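Side-chain contacts in blood group a-and b-cleaving endo-beta-galactosidase (Streptococcus pneumoniae, PDB 2YGL), which probably binds carbohydrate through its tandem CBM51 modules, as part of a glycoside hydrolase that cleaves blood group A and B antigens: residues R105-I110 with V115-V120; I146-F151 with V161-A166; D214-P219 with G270-A275; K227-L230 with K235-E238. All coordinates share one frame; numbering follows the deposited sequence.

Contact 1: R105-I110 with V115-V120; sequences RIEIEI and VYSSSV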
loop_
_atom_site.group_PDB
_atom_site.type_symbol
_atom_site.label_atom_id
_atom_site.label_comp_id
_atom_site.label_asym_id
_atom_site.label_seq_id
_atom_site.Cartn_x
_atom_site.Cartn_y
_atom_site.Cartn_z
ATOM N N ARG A 105 16.117 -5.396 30.159
ATOM C CA ARG A 105 16.097 -5.286 28.705
ATOM C C ARG A 105 14.678 -5.162 28.145
ATOM O O ARG A 105 13.742 -5.778 28.654
ATOM C CB ARG A 105 16.775 -6.520 28.104
ATOM C CG ARG A 105 17.267 -6.361 26.686
ATOM C CD ARG A 105 18.234 -7.481 26.316
ATOM N NE ARG A 105 17.588 -8.782 26.147
ATOM C CZ ARG A 105 17.609 -9.763 27.049
ATOM N NH1 ARG A 105 18.239 -9.609 28.205
ATOM N NH2 ARG A 105 17.002 -10.909 26.787
ATOM N N ILE A 106 14.537 -4.357 27.095
ATOM C CA ILE A 106 13.314 -4.315 26.298
ATOM C C ILE A 106 13.675 -4.594 24.841
ATOM O O ILE A 106 14.598 -3.981 24.295
ATOM C CB ILE A 106 12.566 -2.956 26.421
ATOM C CG1 ILE A 106 12.123 -2.710 27.869
ATOM C CG2 ILE A 106 11.353 -2.917 25.479
ATOM C CD1 ILE A 106 11.651 -1.285 28.155
ATOM N N GLU A 107 12.952 -5.523 24.221
ATOM C CA GLU A 107 13.192 -5.880 22.827
ATOM C C GLU A 107 11.930 -5.800 21.978
ATOM O O GLU A 107 10.815 -5.964 22.478
ATOM C CB GLU A 107 13.767 -7.295 22.720
ATOM C CG GLU A 107 15.181 -7.457 23.250
ATOM C CD GLU A 107 15.636 -8.910 23.270
ATOM O OE1 GLU A 107 14.796 -9.816 23.067
ATOM O OE2 GLU A 107 16.842 -9.144 23.494
ATOM N N ILE A 108 12.127 -5.538 20.687
ATOM C CA ILE A 108 11.072 -5.680 19.692
ATOM C C ILE A 108 11.503 -6.764 18.711
ATOM O O ILE A 108 12.622 -6.739 18.190
ATOM C CB ILE A 108 10.760 -4.350 18.953
ATOM C CG1 ILE A 108 10.408 -3.229 19.950
ATOM C CG2 ILE A 108 9.646 -4.543 17.914
ATOM C CD1 ILE A 108 9.155 -3.476 20.805
ATOM N N GLU A 109 10.609 -7.722 18.487
ATOM C CA GLU A 109 10.888 -8.885 17.661
ATOM C C GLU A 109 9.850 -8.996 16.550
ATOM O O GLU A 109 8.653 -8.824 16.794
ATOM C CB GLU A 109 10.869 -10.142 18.535
ATOM C CG GLU A 109 11.279 -11.432 17.846
ATOM C CD GLU A 109 11.369 -12.599 18.817
ATOM O OE1 GLU A 109 12.197 -12.543 19.750
ATOM O OE2 GLU A 109 10.608 -13.574 18.647
ATOM N N ILE A 110 10.317 -9.264 15.332
ATOM C CA ILE A 110 9.431 -9.536 14.199
ATOM C C ILE A 110 9.789 -10.886 13.582
ATOM O O ILE A 110 10.916 -11.082 13.115
ATOM C CB ILE A 110 9.482 -8.423 13.116
ATOM C CG1 ILE A 110 9.028 -7.078 13.694
ATOM C CG2 ILE A 110 8.619 -8.809 11.908
ATOM C CD1 ILE A 110 9.333 -5.878 12.806
ATOM N N VAL A 115 14.536 -6.975 16.186
ATOM C CA VAL A 115 14.695 -5.788 15.341
ATOM C C VAL A 115 15.065 -4.538 16.145
ATOM O O VAL A 115 15.501 -3.533 15.581
ATOM C CB VAL A 115 13.465 -5.537 14.425
ATOM C CG1 VAL A 115 13.377 -6.623 13.355
ATOM C CG2 VAL A 115 12.171 -5.453 15.232
ATOM N N TYR A 116 14.887 -4.622 17.461
ATOM C CA TYR A 116 15.386 -3.614 18.391
ATOM C C TYR A 116 15.718 -4.249 19.737
ATOM O O TYR A 116 14.979 -5.101 20.234
ATOM C CB TYR A 116 14.385 -2.465 18.587
ATOM C CG TYR A 116 14.762 -1.543 19.732
ATOM C CD1 TYR A 116 14.340 -1.811 21.037
ATOM C CD2 TYR A 116 15.561 -0.422 19.517
ATOM C CE1 TYR A 116 14.698 -0.979 22.095
ATOM C CE2 TYR A 116 15.923 0.415 20.569
ATOM C CZ TYR A 116 15.487 0.128 21.852
ATOM O OH TYR A 116 15.838 0.949 22.895
ATOM N N SER A 117 16.834 -3.818 20.318
ATOM C CA SER A 117 17.197 -4.187 21.680
ATOM C C SER A 117 17.741 -2.970 22.412
ATOM O O SER A 117 18.561 -2.227 21.870
ATOM C CB SER A 117 18.232 -5.313 21.687
ATOM O OG SER A 117 18.556 -5.687 23.015
ATOM N N SER A 118 17.283 -2.776 23.647
ATOM C CA SER A 118 17.737 -1.665 24.483
ATOM C C SER A 118 19.166 -1.861 25.005
ATOM O O SER A 118 19.749 -0.940 25.576
ATOM C CB SER A 118 16.769 -1.443 25.653
ATOM O OG SER A 118 16.708 -2.578 26.502
ATOM N N SER A 119 19.721 -3.057 24.800
ATOM C CA SER A 119 21.074 -3.404 25.261
ATOM C C SER A 119 22.162 -2.510 24.678
ATOM O O SER A 119 23.171 -2.248 25.333
ATOM C CB SER A 119 21.400 -4.858 24.919
ATOM O OG SER A 119 20.477 -5.738 25.524
ATOM N N VAL A 120 21.945 -2.060 23.444
ATOM C CA VAL A 120 22.902 -1.236 22.704
ATOM C C VAL A 120 23.167 0.097 23.415
ATOM O O VAL A 120 24.319 0.452 23.683
ATOM C CB VAL A 120 22.413 -0.995 21.241
ATOM C CG1 VAL A 120 23.390 -0.114 20.463
ATOM C CG2 VAL A 120 22.204 -2.320 20.522
#

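Contact 2: I146-F151 with V161-A166; sequences ISLKSF and VVFADA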
loop_
_atom_site.group_PDB
_atom_site.type_symbol
_atom_site.label_atom_id
_atom_site.label_comp_id
_atom_site.label_asym_id
_atom_site.label_seq_id
_atom_site.Cartn_x
_atom_site.Cartn_y
_atom_site.Cartn_z
ATOM N N ILE A 146 4.559 -9.262 15.176
ATOM C CA ILE A 146 5.415 -8.344 15.926
ATOM C C ILE A 146 5.235 -8.564 17.432
ATOM O O ILE A 146 4.109 -8.698 17.921
ATOM C CB ILE A 146 5.204 -6.850 15.512
ATOM C CG1 ILE A 146 6.275 -5.953 16.153
ATOM C CG2 ILE A 146 3.778 -6.368 15.827
ATOM C CD1 ILE A 146 6.406 -4.567 15.532
ATOM N N SER A 147 6.355 -8.618 18.149
ATOM C CA SER A 147 6.352 -8.921 19.577
ATOM C C SER A 147 7.021 -7.844 20.420
ATOM O O SER A 147 8.140 -7.408 20.129
ATOM C CB SER A 147 7.012 -10.276 19.839
ATOM O OG SER A 147 6.128 -11.333 19.519
ATOM N N LEU A 148 6.312 -7.427 21.466
ATOM C CA LEU A 148 6.817 -6.483 22.454
ATOM C C LEU A 148 7.298 -7.264 23.676
ATOM O O LEU A 148 6.496 -7.865 24.397
ATOM C CB LEU A 148 5.719 -5.484 22.843
ATOM C CG LEU A 148 5.468 -4.236 21.981
ATOM C CD1 LEU A 148 5.320 -4.532 20.487
ATOM C CD2 LEU A 148 4.244 -3.490 22.497
ATOM N N LYS A 149 8.611 -7.255 23.896
ATOM C CA LYS A 149 9.236 -8.075 24.933
ATOM C C LYS A 149 9.905 -7.222 26.006
ATOM O O LYS A 149 10.612 -6.265 25.691
ATOM C CB LYS A 149 10.271 -9.018 24.312
ATOM C CG LYS A 149 9.713 -9.974 23.262
ATOM C CD LYS A 149 10.824 -10.611 22.427
ATOM C CE LYS A 149 11.525 -11.746 23.162
ATOM N NZ LYS A 149 12.693 -12.260 22.391
ATOM N N SER A 150 9.681 -7.572 27.270
ATOM C CA SER A 150 10.326 -6.875 28.383
ATOM C C SER A 150 10.891 -7.848 29.413
ATOM O O SER A 150 10.202 -8.769 29.861
ATOM C CB SER A 150 9.385 -5.855 29.037
ATOM O OG SER A 150 8.163 -6.447 29.429
ATOM N N PHE A 151 12.153 -7.630 29.774
ATOM C CA PHE A 151 12.886 -8.531 30.662
ATOM C C PHE A 151 13.068 -7.918 32.053
ATOM O O PHE A 151 13.735 -6.891 32.211
ATOM C CB PHE A 151 14.235 -8.917 30.038
ATOM C CG PHE A 151 14.116 -9.795 28.814
ATOM C CD1 PHE A 151 13.918 -9.238 27.550
ATOM C CD2 PHE A 151 14.209 -11.181 28.924
ATOM C CE1 PHE A 151 13.807 -10.047 26.416
ATOM C CE2 PHE A 151 14.102 -12.000 27.794
ATOM C CZ PHE A 151 13.898 -11.430 26.539
ATOM N N VAL A 161 6.691 -1.387 32.774
ATOM C CA VAL A 161 7.141 -1.076 31.420
ATOM C C VAL A 161 5.972 -0.552 30.599
ATOM O O VAL A 161 4.912 -1.182 30.532
ATOM C CB VAL A 161 7.796 -2.300 30.715
ATOM C CG1 VAL A 161 7.987 -2.042 29.219
ATOM C CG2 VAL A 161 9.132 -2.635 31.359
ATOM N N VAL A 162 6.170 0.614 29.994
ATOM C CA VAL A 162 5.190 1.165 29.070
ATOM C C VAL A 162 5.765 1.333 27.673
ATOM O O VAL A 162 6.902 1.786 27.495
ATOM C CB VAL A 162 4.578 2.508 29.555
ATOM C CG1 VAL A 162 3.588 2.269 30.686
ATOM C CG2 VAL A 162 5.660 3.504 29.961
ATOM N N PHE A 163 4.966 0.934 26.692
ATOM C CA PHE A 163 5.249 1.203 25.297
ATOM C C PHE A 163 4.371 2.398 24.925
ATOM O O PHE A 163 3.285 2.241 24.364
ATOM C CB PHE A 163 4.952 -0.038 24.440
ATOM C CG PHE A 163 5.754 -1.262 24.837
ATOM C CD1 PHE A 163 5.323 -2.094 25.871
ATOM C CD2 PHE A 163 6.940 -1.579 24.177
ATOM C CE1 PHE A 163 6.066 -3.223 26.242
ATOM C CE2 PHE A 163 7.687 -2.707 24.539
ATOM C CZ PHE A 163 7.248 -3.528 25.575
ATOM N N ALA A 164 4.848 3.589 25.282
ATOM C CA ALA A 164 4.094 4.831 25.114
ATOM C C ALA A 164 3.975 5.227 23.648
ATOM O O ALA A 164 4.965 5.199 22.910
ATOM C CB ALA A 164 4.733 5.959 25.918
ATOM N N ASP A 165 2.757 5.587 23.244
ATOM C CA ASP A 165 2.446 6.025 21.874
ATOM C C ASP A 165 2.672 4.928 20.820
ATOM O O ASP A 165 2.859 5.221 19.632
ATOM C CB ASP A 165 3.225 7.309 21.527
ATOM C CG ASP A 165 2.641 8.043 20.338
ATOM O OD1 ASP A 165 1.418 8.287 20.328
ATOM O OD2 ASP A 165 3.409 8.381 19.412
ATOM N N ALA A 166 2.627 3.670 21.259
ATOM C CA ALA A 166 2.918 2.518 20.401
ATOM C C ALA A 166 1.989 2.447 19.188
ATOM O O ALA A 166 0.773 2.304 19.332
ATOM C CB ALA A 166 2.860 1.223 21.205
#

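Contact 3: D214-P219 with G270-A275; sequences DKPFTP and GIDRSA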
loop_
_atom_site.group_PDB
_atom_site.type_symbol
_atom_site.label_atom_id
_atom_site.label_comp_id
_atom_site.label_asym_id
_atom_site.label_seq_id
_atom_site.Cartn_x
_atom_site.Cartn_y
_atom_site.Cartn_z
ATOM N N ASP A 214 -15.035 5.751 -23.936
ATOM C CA ASP A 214 -15.902 4.819 -23.200
ATOM C C ASP A 214 -16.648 3.819 -24.100
ATOM O O ASP A 214 -17.633 3.201 -23.678
ATOM C CB ASP A 214 -16.863 5.584 -22.271
ATOM C CG ASP A 214 -16.129 6.510 -21.304
ATOM O OD1 ASP A 214 -14.985 6.202 -20.921
ATOM O OD2 ASP A 214 -16.695 7.551 -20.927
ATOM N N LYS A 215 -16.154 3.658 -25.329
ATOM C CA LYS A 215 -16.743 2.765 -26.332
ATOM C C LYS A 215 -15.636 2.161 -27.197
ATOM O O LYS A 215 -14.589 2.789 -27.380
ATOM C CB LYS A 215 -17.700 3.529 -27.259
ATOM C CG LYS A 215 -18.753 4.384 -26.579
ATOM C CD LYS A 215 -19.339 5.379 -27.558
ATOM C CE LYS A 215 -20.079 6.483 -26.834
ATOM N NZ LYS A 215 -20.657 7.462 -27.797
ATOM N N PRO A 216 -15.865 0.950 -27.746
ATOM C CA PRO A 216 -14.950 0.450 -28.776
ATOM C C PRO A 216 -15.069 1.289 -30.048
ATOM O O PRO A 216 -16.106 1.914 -30.276
ATOM C CB PRO A 216 -15.432 -0.987 -29.018
ATOM C CG PRO A 216 -16.834 -1.024 -28.505
ATOM C CD PRO A 216 -16.875 -0.055 -27.366
ATOM N N PHE A 217 -14.011 1.302 -30.857
ATOM C CA PHE A 217 -13.918 2.190 -32.015
ATOM C C PHE A 217 -15.066 2.053 -33.026
ATOM O O PHE A 217 -15.776 3.028 -33.295
ATOM C CB PHE A 217 -12.562 2.011 -32.717
ATOM C CG PHE A 217 -12.322 2.982 -33.838
ATOM C CD1 PHE A 217 -12.730 2.683 -35.134
ATOM C CD2 PHE A 217 -11.683 4.197 -33.598
ATOM C CE1 PHE A 217 -12.502 3.573 -36.179
ATOM C CE2 PHE A 217 -11.452 5.101 -34.641
ATOM C CZ PHE A 217 -11.862 4.787 -35.932
ATOM N N THR A 218 -15.238 0.857 -33.587
ATOM C CA THR A 218 -16.207 0.658 -34.670
ATOM C C THR A 218 -17.663 0.866 -34.227
ATOM O O THR A 218 -18.362 1.679 -34.827
ATOM C CB THR A 218 -15.979 -0.680 -35.430
ATOM O OG1 THR A 218 -14.726 -0.613 -36.119
ATOM C CG2 THR A 218 -17.087 -0.942 -36.456
ATOM N N PRO A 219 -18.119 0.153 -33.169
ATOM C CA PRO A 219 -19.487 0.406 -32.702
ATOM C C PRO A 219 -19.726 1.865 -32.294
ATOM O O PRO A 219 -20.787 2.417 -32.588
ATOM C CB PRO A 219 -19.624 -0.527 -31.497
ATOM C CG PRO A 219 -18.685 -1.644 -31.796
ATOM C CD PRO A 219 -17.511 -0.992 -32.460
ATOM N N GLY A 270 -6.372 -4.783 -24.251
ATOM C CA GLY A 270 -6.612 -5.951 -25.097
ATOM C C GLY A 270 -7.505 -5.625 -26.276
ATOM O O GLY A 270 -7.783 -4.458 -26.552
ATOM N N ILE A 271 -7.960 -6.666 -26.967
ATOM C CA ILE A 271 -8.833 -6.511 -28.124
ATOM C C ILE A 271 -10.294 -6.636 -27.695
ATOM O O ILE A 271 -10.671 -7.603 -27.026
ATOM C CB ILE A 271 -8.489 -7.547 -29.220
ATOM C CG1 ILE A 271 -7.058 -7.323 -29.719
ATOM C CG2 ILE A 271 -9.478 -7.471 -30.379
ATOM C CD1 ILE A 271 -6.357 -8.578 -30.176
ATOM N N ASP A 272 -11.108 -5.652 -28.072
ATOM C CA ASP A 272 -12.523 -5.644 -27.697
ATOM C C ASP A 272 -13.239 -6.873 -28.244
ATOM O O ASP A 272 -12.972 -7.312 -29.368
ATOM C CB ASP A 272 -13.219 -4.363 -28.160
ATOM C CG ASP A 272 -14.555 -4.141 -27.462
ATOM O OD1 ASP A 272 -15.583 -4.671 -27.938
ATOM O OD2 ASP A 272 -14.575 -3.451 -26.421
ATOM N N ARG A 273 -14.142 -7.423 -27.436
ATOM C CA ARG A 273 -14.865 -8.649 -27.778
ATOM C C ARG A 273 -15.712 -8.524 -29.051
ATOM O O ARG A 273 -16.025 -9.528 -29.692
ATOM C CB ARG A 273 -15.736 -9.112 -26.597
ATOM C CG ARG A 273 -14.981 -9.315 -25.271
ATOM C CD ARG A 273 -13.800 -10.279 -25.400
ATOM N NE ARG A 273 -14.227 -11.646 -25.694
ATOM C CZ ARG A 273 -13.451 -12.586 -26.230
ATOM N NH1 ARG A 273 -12.188 -12.327 -26.549
ATOM N NH2 ARG A 273 -13.946 -13.799 -26.451
ATOM N N SER A 274 -16.060 -7.293 -29.416
ATOM C CA SER A 274 -16.894 -7.021 -30.584
ATOM C C SER A 274 -16.117 -7.039 -31.899
ATOM O O SER A 274 -16.713 -6.951 -32.972
ATOM C CB SER A 274 -17.601 -5.671 -30.425
ATOM O OG SER A 274 -16.670 -4.598 -30.466
ATOM N N ALA A 275 -14.793 -7.147 -31.812
ATOM C CA ALA A 275 -13.933 -7.103 -32.995
ATOM C C ALA A 275 -14.137 -8.300 -33.915
ATOM O O ALA A 275 -14.477 -9.398 -33.461
ATOM C CB ALA A 275 -12.472 -7.006 -32.585
#

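Contact 4: K227-L230 with K235-E238; sequences KIKL and KEVE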
loop_
_atom_site.group_PDB
_atom_site.type_symbol
_atom_site.label_atom_id
_atom_site.label_comp_id
_atom_site.label_asym_id
_atom_site.label_seq_id
_atom_site.Cartn_x
_atom_site.Cartn_y
_atom_site.Cartn_z
ATOM N N LYS A 227 -20.525 -0.622 -24.082
ATOM C CA LYS A 227 -19.358 -0.510 -23.215
ATOM C C LYS A 227 -18.201 -1.364 -23.727
ATOM O O LYS A 227 -18.413 -2.406 -24.357
ATOM C CB LYS A 227 -19.714 -0.880 -21.773
ATOM C CG LYS A 227 -20.572 0.171 -21.077
ATOM C CD LYS A 227 -20.924 -0.236 -19.656
ATOM C CE LYS A 227 -21.710 0.871 -18.968
ATOM N NZ LYS A 227 -22.092 0.493 -17.583
ATOM N N ILE A 228 -16.984 -0.894 -23.471
ATOM C CA ILE A 228 -15.768 -1.659 -23.737
ATOM C C ILE A 228 -15.842 -2.999 -23.000
ATOM O O ILE A 228 -16.243 -3.053 -21.837
ATOM C CB ILE A 228 -14.510 -0.850 -23.324
ATOM C CG1 ILE A 228 -14.212 0.226 -24.375
ATOM C CG2 ILE A 228 -13.298 -1.762 -23.105
ATOM C CD1 ILE A 228 -13.343 1.364 -23.877
ATOM N N LYS A 229 -15.482 -4.076 -23.693
ATOM C CA LYS A 229 -15.553 -5.418 -23.126
ATOM C C LYS A 229 -14.279 -6.193 -23.439
ATOM O O LYS A 229 -13.828 -6.227 -24.584
ATOM C CB LYS A 229 -16.787 -6.159 -23.658
ATOM C CG LYS A 229 -17.212 -7.369 -22.827
ATOM C CD LYS A 229 -18.352 -8.154 -23.492
ATOM C CE LYS A 229 -19.686 -7.418 -23.405
ATOM N NZ LYS A 229 -20.776 -8.132 -24.138
ATOM N N LEU A 230 -13.708 -6.810 -22.408
ATOM C CA LEU A 230 -12.449 -7.537 -22.523
ATOM C C LEU A 230 -12.507 -8.907 -21.849
ATOM O O LEU A 230 -13.398 -9.171 -21.041
ATOM C CB LEU A 230 -11.314 -6.710 -21.905
ATOM C CG LEU A 230 -10.786 -5.531 -22.726
ATOM C CD1 LEU A 230 -9.924 -4.614 -21.871
ATOM C CD2 LEU A 230 -10.006 -6.049 -23.919
ATOM N N LYS A 235 -12.596 -14.599 -18.692
ATOM C CA LYS A 235 -13.982 -14.196 -18.448
ATOM C C LYS A 235 -14.256 -12.803 -19.014
ATOM O O LYS A 235 -13.475 -11.877 -18.798
ATOM C CB LYS A 235 -14.280 -14.219 -16.945
ATOM C CG LYS A 235 -15.719 -14.566 -16.582
ATOM C CD LYS A 235 -15.971 -16.078 -16.659
ATOM C CE LYS A 235 -17.092 -16.515 -15.720
ATOM N NZ LYS A 235 -18.400 -15.872 -16.039
ATOM N N GLU A 236 -15.370 -12.663 -19.730
ATOM C CA GLU A 236 -15.747 -11.387 -20.338
ATOM C C GLU A 236 -16.193 -10.380 -19.284
ATOM O O GLU A 236 -17.053 -10.680 -18.452
ATOM C CB GLU A 236 -16.834 -11.575 -21.401
ATOM C CG GLU A 236 -16.344 -12.245 -22.683
ATOM C CD GLU A 236 -17.323 -12.117 -23.846
ATOM O OE1 GLU A 236 -18.540 -11.967 -23.606
ATOM O OE2 GLU A 236 -16.873 -12.174 -25.008
ATOM N N VAL A 237 -15.589 -9.193 -19.321
ATOM C CA VAL A 237 -15.865 -8.128 -18.356
ATOM C C VAL A 237 -16.029 -6.787 -19.074
ATOM O O VAL A 237 -15.179 -6.397 -19.882
ATOM C CB VAL A 237 -14.738 -8.012 -17.284
ATOM C CG1 VAL A 237 -15.051 -6.907 -16.273
ATOM C CG2 VAL A 237 -14.533 -9.338 -16.558
ATOM N N GLU A 238 -17.126 -6.092 -18.775
ATOM C CA GLU A 238 -17.376 -4.758 -19.317
ATOM C C GLU A 238 -16.705 -3.673 -18.482
ATOM O O GLU A 238 -16.611 -3.789 -17.259
ATOM C CB GLU A 238 -18.873 -4.470 -19.395
ATOM C CG GLU A 238 -19.598 -5.212 -20.500
ATOM C CD GLU A 238 -21.030 -4.752 -20.657
ATOM O OE1 GLU A 238 -21.771 -4.754 -19.650
ATOM O OE2 GLU A 238 -21.416 -4.391 -21.789
HETATM O O HOH W 1 -20.527 -4.028 -24.420
HETATM O O HOH W 2 -23.004 -2.006 -23.156
#

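Contact 1: R105-I110 with V115-V120
I106 O approaches the Y116 ring at a slant, 3.7 Å from Y116 CE1, and I108 CG1 reaches the same ring obliquely. I135 and V137 of strand 133-138, with I87, pack against this tyrosine from the sheet behind it. The second flat group, the R105 guanidinium, has E107 CD in its plane at the edge. R105 NE donates to E107 OE2 over 2.8 Å in a salt bridge that meets the carboxylate from above its plane, and a bend at chi3 (71°) turns the arginine back to this neighbour. F151 adds a cation-pi partner, while S117 OG lies alongside the aliphatic part of the arginine and shares a hydrogen bond with S119 OG.

The backbones run antiparallel, with a classic beta bulge where V115 and Y116 both face I108. I108 O therefore accepts two bonds, from V115 N (2.8 Å) and from Y116 N (3.2 Å), and I108 N donates to Y116 O. On the apolar side, V115 CG2 sits 3.8 Å from both I108 CG2 and I110 CD1.

The regular ladder ends at S117, where a type I turn from S117 to V120 begins. S118 N still donates to I106 O, but the return bond goes to a side chain: I106 N points almost straight (176°) at S118 OG, 2.9 Å away. In effect the serine hydroxyl stands in for a backbone acceptor, and the outermost strand of this sheet keeps one further rung of hydrogen bonding after its regular pairing has stopped.

Contact 2: I146-F151 with V161-A166
L148 lies over one face of the F163 ring. Its CD2 is 3.7 Å from the ring centroid and only 16° off the normal, a CH-pi contact displaced slightly toward the rim near F163 CG. The leucine CB and CG continue along the same ring toward CZ and CE2, L148 CB being 3.7 Å from F163 CZ, so that the leucine and the ring lie alongside each other, running opposite ways. L148 CG is anti to the carbonyl carbon (chi1 -84°), which sends CD2 over the ring. A smaller contact follows at the next pair of inward residues, where S150 CB faces both methyls of V161, 4.0 Å from V161 CG2.

Around this pair, I108 supports L148 from the neighbouring strand, and I106, T85 and I87 also touch F163. Backbone bonds of L148 with I71 and of K149 with E107 fix strand 145-151 between its two neighbours, while K149 points away from F163 and pairs its amine with E109.

The strand axes pass 9.1 Å apart at 149°, too far for backbone pairing, and the sheets are joined here by side chains alone, chiefly the leucine on the ring. Such face-to-face packing of two antiparallel sheets is the core of the beta-sandwich fold of this carbohydrate-binding module.

Contact 3: D214-P219 with G270-A275
P216, at the N-cap position of helix 217-221, and D272, where strand 262-271 gives way to a type I turn ending at A275, bring their CA atoms to 6.6 Å. The proline ring meets the aspartate carboxylate obliquely: P216 CB is 3.6 Å from D272 CG and lies at nearly equal distances from the two oxygens. Three residues on, in the helix, P219 CG approaches S274 OG at 3.8 Å, and P216 CG is not much farther from that hydroxyl.

The carboxylate is fixed from its own side of the contact. S274 N donates to D272 OD1 over 3.0 Å, and S274 OG donates to the same oxygen over 2.8 Å, the two arriving from opposite faces of its plane. A chi1 of -164° carries the D272 carboxylate away from its own N and forward over the turn, where it receives both. OD2 takes the backbone N of K229, and I228 packs on both P216 and D272, so the hairpin of strand 228-232 borders the contact.

D272 OD1 accepting from the backbone N of S274, two residues ahead, makes an Asx turn. Here it shapes the loop leaving a sandwich strand, and the proline-rich start of a short helix rests against it.

Contact 4: K227-L230 with K235-E238
L230 and V237 form the hydrogen-bonded pair of this antiparallel hairpin. L230 N donates to V237 O over 3.0 Å (170°), and V237 N returns the bond to L230 O over 2.8 Å (160°). The adjacent pair, K229 and E238, is non-hydrogen-bonded. K229 N turns instead to D272 OD2, outside the hairpin, while the CA-H groups of K229 and E238 lean on V237 O and I228 O.

On the face of K229 and E238 the side chains meet through their carbons. The lysine chain is bent at chi3 (-73°), which lays CE against E238 CG and leaves CD beside E236 OE1. Its charge finds no close partner across the strands: K229 NZ is 4.5 Å from both E236 OE1 and E238 OE2, beyond salt-bridge range. E236 has a stronger bond through OE2, a salt bridge to R273 NE, and K227 NZ is bonded to N240 OD1.

Water links K227 to E238. One molecule lies 2.7 Å from K227 O and 2.8 Å from E238 OE2. A second accepts from K227 N at 3.0 Å and donates to E238 OE2 at 3.2 Å, so both waters lie close to E238 OE2.

The backbone bonds carry the pairing, continued by I228 with F239, and water links the K227 backbone to the E238 carboxylate. The lysine-glutamate attraction is probably loose and screened, a modest supplement to the backbone bonds at an exposed surface.

Contacts 1 and 2 belong to the first module and contacts 3 and 4 to the second; the centres of contacts 1 and 3 are about 59 Å apart. Within the first module, strands 105-110 and 145-151 are sheet neighbours, so contact 1 continues to the edge strand the sheet that contact 2 stacks against its partner. Contact 2 is buried and, like contact 3, made by side chains, whereas contact 1 mixes backbone bonding with an apolar and a charged side. Contacts 1, 3 and 4 are partly buried, with contact 4 carrying the most exposed residues. D272 with K229 and R273 with E236 join contacts 3 and 4. Both hairpins, contacts 1 and 4, rely on backbone pairing, supplemented by a serine hydroxyl in one and by water in the other.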